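Local coordinates for protein transcriptional regulator, MarR family, putative (Bacillus cereus, PDB 3BJA) that probably binds DNA and regulates transcription as a winged-helix protein of the MarR family, at residues Q40-S45 against S51-N56; S32-G37 against T65-R70. All coordinates share one frame; numbering follows the deposited sequence.

Contact 1 of 2, residues Q40-S45 against S51-N56; sequences QVLAKS and SKLIEN
V41 and L53 meet because each swings a side-chain carbon out opposite its own backbone N: V41 CG1 lies anti to it (chi1 166°), and so does L53 CG (178°), after which a bend at chi2 turns L53 CD1 toward the neighbouring helix. The arrangement illustrates how a winged helix-turn-helix domain is built. Helix 33-44 is the helix that packs against the two of the helix-turn-helix proper, and here its C-terminal end lies against helix 50-56, the first of that pair. The segment axes pass 10.5 Å apart at 119°, and three side-chain pairs come into contact.

V41 carries the contact, and its two methyls divide the work. CG1 lies 3.5 Å from L53 CD1 and also touches the side of N56, 3.8 Å from its CB. V41 CG2 instead faces the last turn of the other helix, 3.7 Å from the backbone O of N56. The asparagine makes its closest touches on the valine with CB and backbone O, while its ND2 stays just beyond CG1. L42 joins from the next position along helix 33-44, its CD2 resting 4.2 Å from L53 CD1, so that this one leucine methyl touches two consecutive residues of that helix. Beyond the pair, L42 reaches V91 and L93, while L53 touches M64; the apolar cluster thus continues to strand 89-93 on one hand and to helix 64-73, the probable recognition helix, on the other.

No hydrogen bond crosses between the helices. Polar chemistry appears instead where helix 33-44 ends: V41 O accepts the backbone N of S45 at 3.2 Å and, from above its carbonyl plane, S45 OG at 3.1 Å.

Contact 2 of 2, residues S32-G37 against T65-R70; sequences SYVQFG and TTMIQR
Q35 and M67 mark the nearest backbone approach of the two helices, their CA atoms 8.2 Å apart, so the gap is bridged by side chains. M67, a selenomethionine, does most of the reaching. Its CG stands anti to the backbone N (chi1 -167°), and bends at chi2 and chi3 then curl the chain so that CE meets V34 CG2 tip to tip at 3.3 Å, a tight approach. Q35 crosses the same chain nearer its root, with NE2 3.7 Å from M67 CG and 4.0 Å from SE.

The other end of that amide is held inside segment 32-37. S32 is the N-cap of helix 33-44, and its backbone N donates to Q35 OE1 at 2.9 Å in the carbonyl plane, one half of a capping box; the reciprocal bond from Q35 N to S32 OG is not made, so the box is incomplete. S32 OG lies near OE1 instead, but their very short separation makes that bond doubtful in detail. P61, in the loop before helix 64-73, touches both V34 and M67.

No hydrogen bond crosses here between these helices of the winged helix-turn-helix core; they meet by van der Waals contact, mostly apolar, while the bond to S32 N restrains the rotation of the amide lying against M67.

Both contacts use helix 33-44, at its two ends: contact 2 takes the N-terminal turn and contact 1 the C-terminal one, and each brings in a different helix of the helix-turn-helix pair. Their centres lie about 12 Å apart, and packing of L53 against I68 joins them. Each mixes buried and partly exposed residues: contact 1 sets L42 and L53 in the core beside partly exposed V41 and N56, whereas contact 2 buries M67 alone. Contact 1 is branched aliphatic packing with a serine closing the helix C-terminus; contact 2 relies on one flexible selenomethionine chain and a glutamine tied to the helix N-cap.

Contact 1 of 2, residues Q40-S45 against S51-N56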
loop_
_atom_site.group_PDB
_atom_site.type_symbol
_atom_site.label_atom_id
_atom_site.label_comp_id
_atom_site.label_asym_id
_atom_site.label_seq_id
_atom_site.Cartn_x
_atom_site.Cartn_y
_atom_site.Cartn_z
ATOM N N GLN A 40 10.970 -3.057 -12.004
ATOM C CA GLN A 40 10.527 -1.935 -12.855
ATOM C C GLN A 40 11.404 -0.705 -12.576
ATOM O O GLN A 40 11.984 -0.144 -13.512
ATOM C CB GLN A 40 9.023 -1.607 -12.663
ATOM C CG GLN A 40 8.053 -2.737 -13.080
ATOM C CD GLN A 40 8.176 -3.142 -14.560
ATOM O OE1 GLN A 40 8.519 -2.324 -15.416
ATOM N NE2 GLN A 40 7.883 -4.406 -14.863
ATOM N N VAL A 41 11.545 -0.331 -11.295
ATOM C CA VAL A 41 12.398 0.813 -10.910
ATOM C C VAL A 41 13.840 0.643 -11.416
ATOM O O VAL A 41 14.364 1.549 -12.070
ATOM C CB VAL A 41 12.413 1.055 -9.385
ATOM C CG1 VAL A 41 13.566 2.019 -8.976
ATOM C CG2 VAL A 41 11.040 1.554 -8.909
ATOM N N LEU A 42 14.446 -0.521 -11.149
ATOM C CA LEU A 42 15.844 -0.798 -11.562
ATOM C C LEU A 42 16.086 -0.973 -13.063
ATOM O O LEU A 42 17.244 -0.937 -13.491
ATOM C CB LEU A 42 16.420 -2.013 -10.810
ATOM C CG LEU A 42 16.699 -1.907 -9.306
ATOM C CD1 LEU A 42 17.175 -3.265 -8.820
ATOM C CD2 LEU A 42 17.726 -0.824 -8.953
ATOM N N ALA A 43 15.042 -1.234 -13.851
ATOM C CA ALA A 43 15.206 -1.337 -15.311
ATOM C C ALA A 43 15.316 0.069 -15.910
ATOM O O ALA A 43 16.228 0.307 -16.721
ATOM C CB ALA A 43 14.066 -2.085 -15.934
ATOM N N LYS A 44 14.401 0.975 -15.487
ATOM C CA LYS A 44 14.340 2.394 -15.963
ATOM C C LYS A 44 15.619 3.147 -15.614
ATOM O O LYS A 44 16.295 3.679 -16.497
ATOM C CB LYS A 44 13.139 3.161 -15.383
ATOM C CG LYS A 44 11.758 2.646 -15.795
ATOM N N SER A 45 15.947 3.180 -14.325
ATOM C CA SER A 45 17.203 3.785 -13.864
ATOM C C SER A 45 18.307 2.746 -14.024
ATOM O O SER A 45 18.034 1.556 -14.141
ATOM C CB SER A 45 17.096 4.178 -12.389
ATOM O OG SER A 45 16.989 3.036 -11.533
ATOM N N SER A 51 19.484 4.176 -1.257
ATOM C CA SER A 51 18.661 5.330 -0.893
ATOM C C SER A 51 17.814 5.753 -2.088
ATOM O O SER A 51 16.603 5.850 -1.950
ATOM C CB SER A 51 19.515 6.493 -0.362
ATOM O OG SER A 51 20.215 6.115 0.812
ATOM N N LYS A 52 18.443 5.951 -3.256
ATOM C CA LYS A 52 17.697 6.273 -4.509
ATOM C C LYS A 52 16.577 5.289 -4.818
ATOM O O LYS A 52 15.512 5.708 -5.255
ATOM C CB LYS A 52 18.598 6.421 -5.765
ATOM C CG LYS A 52 18.782 7.858 -6.253
ATOM C CD LYS A 52 17.483 8.371 -6.913
ATOM C CE LYS A 52 17.585 9.831 -7.314
ATOM N NZ LYS A 52 16.279 10.346 -7.815
ATOM N N LEU A 53 16.838 3.999 -4.593
ATOM C CA LEU A 53 15.839 2.946 -4.786
ATOM C C LEU A 53 14.706 3.128 -3.787
ATOM O O LEU A 53 13.556 3.096 -4.181
ATOM C CB LEU A 53 16.462 1.539 -4.682
ATOM C CG LEU A 53 15.546 0.315 -4.807
ATOM C CD1 LEU A 53 14.805 0.331 -6.145
ATOM C CD2 LEU A 53 16.344 -0.956 -4.622
ATOM N N ILE A 54 15.028 3.348 -2.512
ATOM C CA ILE A 54 13.996 3.583 -1.462
ATOM C C ILE A 54 13.111 4.807 -1.818
ATOM O O ILE A 54 11.887 4.754 -1.695
ATOM C CB ILE A 54 14.624 3.733 -0.047
ATOM C CG1 ILE A 54 15.234 2.403 0.421
ATOM C CG2 ILE A 54 13.573 4.153 0.973
ATOM C CD1 ILE A 54 16.313 2.542 1.495
ATOM N N GLU A 55 13.749 5.875 -2.297
ATOM C CA GLU A 55 13.058 7.110 -2.727
ATOM C C GLU A 55 12.159 6.850 -3.958
ATOM O O GLU A 55 10.963 7.194 -3.941
ATOM C CB GLU A 55 14.083 8.238 -2.982
ATOM C CG GLU A 55 14.784 8.698 -1.674
ATOM C CD GLU A 55 16.054 9.545 -1.862
ATOM O OE1 GLU A 55 16.595 9.673 -2.994
ATOM O OE2 GLU A 55 16.524 10.071 -0.826
ATOM N N ASN A 56 12.734 6.198 -4.981
ATOM C CA ASN A 56 12.010 5.820 -6.205
ATOM C C ASN A 56 10.925 4.759 -6.004
ATOM O O ASN A 56 10.120 4.557 -6.918
ATOM C CB ASN A 56 12.967 5.362 -7.317
ATOM C CG ASN A 56 13.884 6.473 -7.811
ATOM O OD1 ASN A 56 14.024 7.520 -7.174
ATOM N ND2 ASN A 56 14.543 6.229 -8.939
#

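Contact 2 of 2, residues S32-G37 against T65-R70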
loop_
_atom_site.group_PDB
_atom_site.type_symbol
_atom_site.label_atom_id
_atom_site.label_comp_id
_atom_site.label_asym_id
_atom_site.label_seq_id
_atom_site.Cartn_x
_atom_site.Cartn_y
_atom_site.Cartn_z
ATOM N N SER A 32 6.155 -11.039 -6.010
ATOM C CA SER A 32 4.924 -10.308 -5.633
ATOM C C SER A 32 5.068 -8.891 -6.156
ATOM O O SER A 32 6.112 -8.555 -6.745
ATOM C CB SER A 32 4.756 -10.296 -4.120
ATOM O OG SER A 32 5.728 -9.450 -3.526
ATOM N N TYR A 33 4.051 -8.053 -5.919
ATOM C CA TYR A 33 4.075 -6.650 -6.386
ATOM C C TYR A 33 5.347 -5.903 -5.921
ATOM O O TYR A 33 5.935 -5.153 -6.703
ATOM C CB TYR A 33 2.771 -5.860 -6.023
ATOM C CG TYR A 33 2.562 -5.556 -4.535
ATOM C CD1 TYR A 33 1.901 -6.468 -3.694
ATOM C CD2 TYR A 33 3.036 -4.354 -3.958
ATOM C CE1 TYR A 33 1.712 -6.211 -2.307
ATOM C CE2 TYR A 33 2.859 -4.084 -2.575
ATOM C CZ TYR A 33 2.184 -5.019 -1.752
ATOM O OH TYR A 33 1.987 -4.796 -0.388
ATOM N N VAL A 34 5.784 -6.148 -4.677
ATOM C CA VAL A 34 6.979 -5.465 -4.124
ATOM C C VAL A 34 8.262 -5.785 -4.940
ATOM O O VAL A 34 8.974 -4.859 -5.335
ATOM C CB VAL A 34 7.120 -5.613 -2.565
ATOM C CG1 VAL A 34 7.185 -7.054 -2.131
ATOM C CG2 VAL A 34 8.341 -4.845 -2.045
ATOM N N GLN A 35 8.489 -7.052 -5.285
ATOM C CA GLN A 35 9.681 -7.433 -6.095
ATOM C C GLN A 35 9.549 -6.928 -7.538
ATOM O O GLN A 35 10.513 -6.435 -8.127
ATOM C CB GLN A 35 9.968 -8.937 -6.076
ATOM C CG GLN A 35 10.384 -9.485 -4.717
ATOM C CD GLN A 35 9.237 -9.656 -3.745
ATOM O OE1 GLN A 35 8.121 -9.963 -4.144
ATOM N NE2 GLN A 35 9.509 -9.464 -2.456
ATOM N N PHE A 36 8.347 -7.065 -8.085
ATOM C CA PHE A 36 8.016 -6.537 -9.409
ATOM C C PHE A 36 8.338 -5.037 -9.487
ATOM O O PHE A 36 9.039 -4.617 -10.400
ATOM C CB PHE A 36 6.540 -6.824 -9.724
ATOM C CG PHE A 36 6.070 -6.273 -11.032
ATOM C CD1 PHE A 36 6.428 -6.894 -12.226
ATOM C CD2 PHE A 36 5.238 -5.148 -11.072
ATOM C CE1 PHE A 36 5.988 -6.393 -13.458
ATOM C CE2 PHE A 36 4.783 -4.632 -12.313
ATOM C CZ PHE A 36 5.154 -5.264 -13.493
ATOM N N GLY A 37 7.877 -4.268 -8.488
ATOM C CA GLY A 37 8.155 -2.837 -8.384
ATOM C C GLY A 37 9.629 -2.477 -8.480
ATOM O O GLY A 37 10.005 -1.604 -9.282
ATOM N N THR A 65 16.191 -3.812 3.048
ATOM C CA THR A 65 17.504 -4.456 3.066
ATOM C C THR A 65 17.402 -5.992 3.079
ATOM O O THR A 65 18.180 -6.675 2.393
ATOM C CB THR A 65 18.364 -3.930 4.241
ATOM O OG1 THR A 65 18.464 -2.505 4.129
ATOM C CG2 THR A 65 19.768 -4.535 4.221
ATOM N N THR A 66 16.436 -6.513 3.839
ATOM C CA THR A 66 16.185 -7.958 3.917
ATOM C C THR A 66 15.600 -8.446 2.589
ATOM O O THR A 66 16.036 -9.458 2.029
ATOM C CB THR A 66 15.190 -8.318 5.058
ATOM O OG1 THR A 66 15.530 -7.601 6.255
ATOM C CG2 THR A 66 15.205 -9.834 5.335
HETATM N N MSE A 67 14.622 -7.691 2.104
HETATM C CA MSE A 67 13.909 -7.972 0.855
HETATM C C MSE A 67 14.836 -7.949 -0.390
HETATM O O MSE A 67 14.654 -8.760 -1.299
HETATM C CB MSE A 67 12.692 -7.016 0.760
HETATM C CG MSE A 67 11.667 -7.350 -0.279
HETATM SE SE MSE A 67 12.140 -6.553 -1.936
HETATM C CE MSE A 67 11.646 -4.714 -1.573
ATOM N N ILE A 68 15.812 -7.035 -0.417
ATOM C CA ILE A 68 16.829 -6.970 -1.500
ATOM C C ILE A 68 17.808 -8.139 -1.413
ATOM O O ILE A 68 18.202 -8.679 -2.437
ATOM C CB ILE A 68 17.571 -5.577 -1.568
ATOM C CG1 ILE A 68 16.811 -4.610 -2.502
ATOM C CG2 ILE A 68 18.976 -5.687 -2.141
ATOM C CD1 ILE A 68 15.395 -4.332 -2.085
ATOM N N GLN A 69 18.222 -8.506 -0.202
ATOM C CA GLN A 69 19.079 -9.696 0.012
ATOM C C GLN A 69 18.460 -10.992 -0.521
ATOM O O GLN A 69 19.164 -11.837 -1.078
ATOM C CB GLN A 69 19.463 -9.861 1.498
ATOM C CG GLN A 69 20.875 -9.392 1.792
ATOM C CD GLN A 69 21.942 -10.367 1.259
ATOM O OE1 GLN A 69 21.850 -11.579 1.456
ATOM N NE2 GLN A 69 22.962 -9.826 0.599
ATOM N N ARG A 70 17.149 -11.120 -0.337
ATOM C CA ARG A 70 16.358 -12.239 -0.846
ATOM C C ARG A 70 16.423 -12.237 -2.377
ATOM O O ARG A 70 16.676 -13.273 -2.988
ATOM C CB ARG A 70 14.907 -12.105 -0.347
ATOM C CG ARG A 70 13.936 -13.240 -0.647
ATOM C CD ARG A 70 14.484 -14.545 -0.177
ATOM N NE ARG A 70 13.459 -15.539 0.161
ATOM C CZ ARG A 70 13.125 -15.957 1.398
ATOM N NH1 ARG A 70 13.734 -15.510 2.516
ATOM N NH2 ARG A 70 12.162 -16.880 1.526
#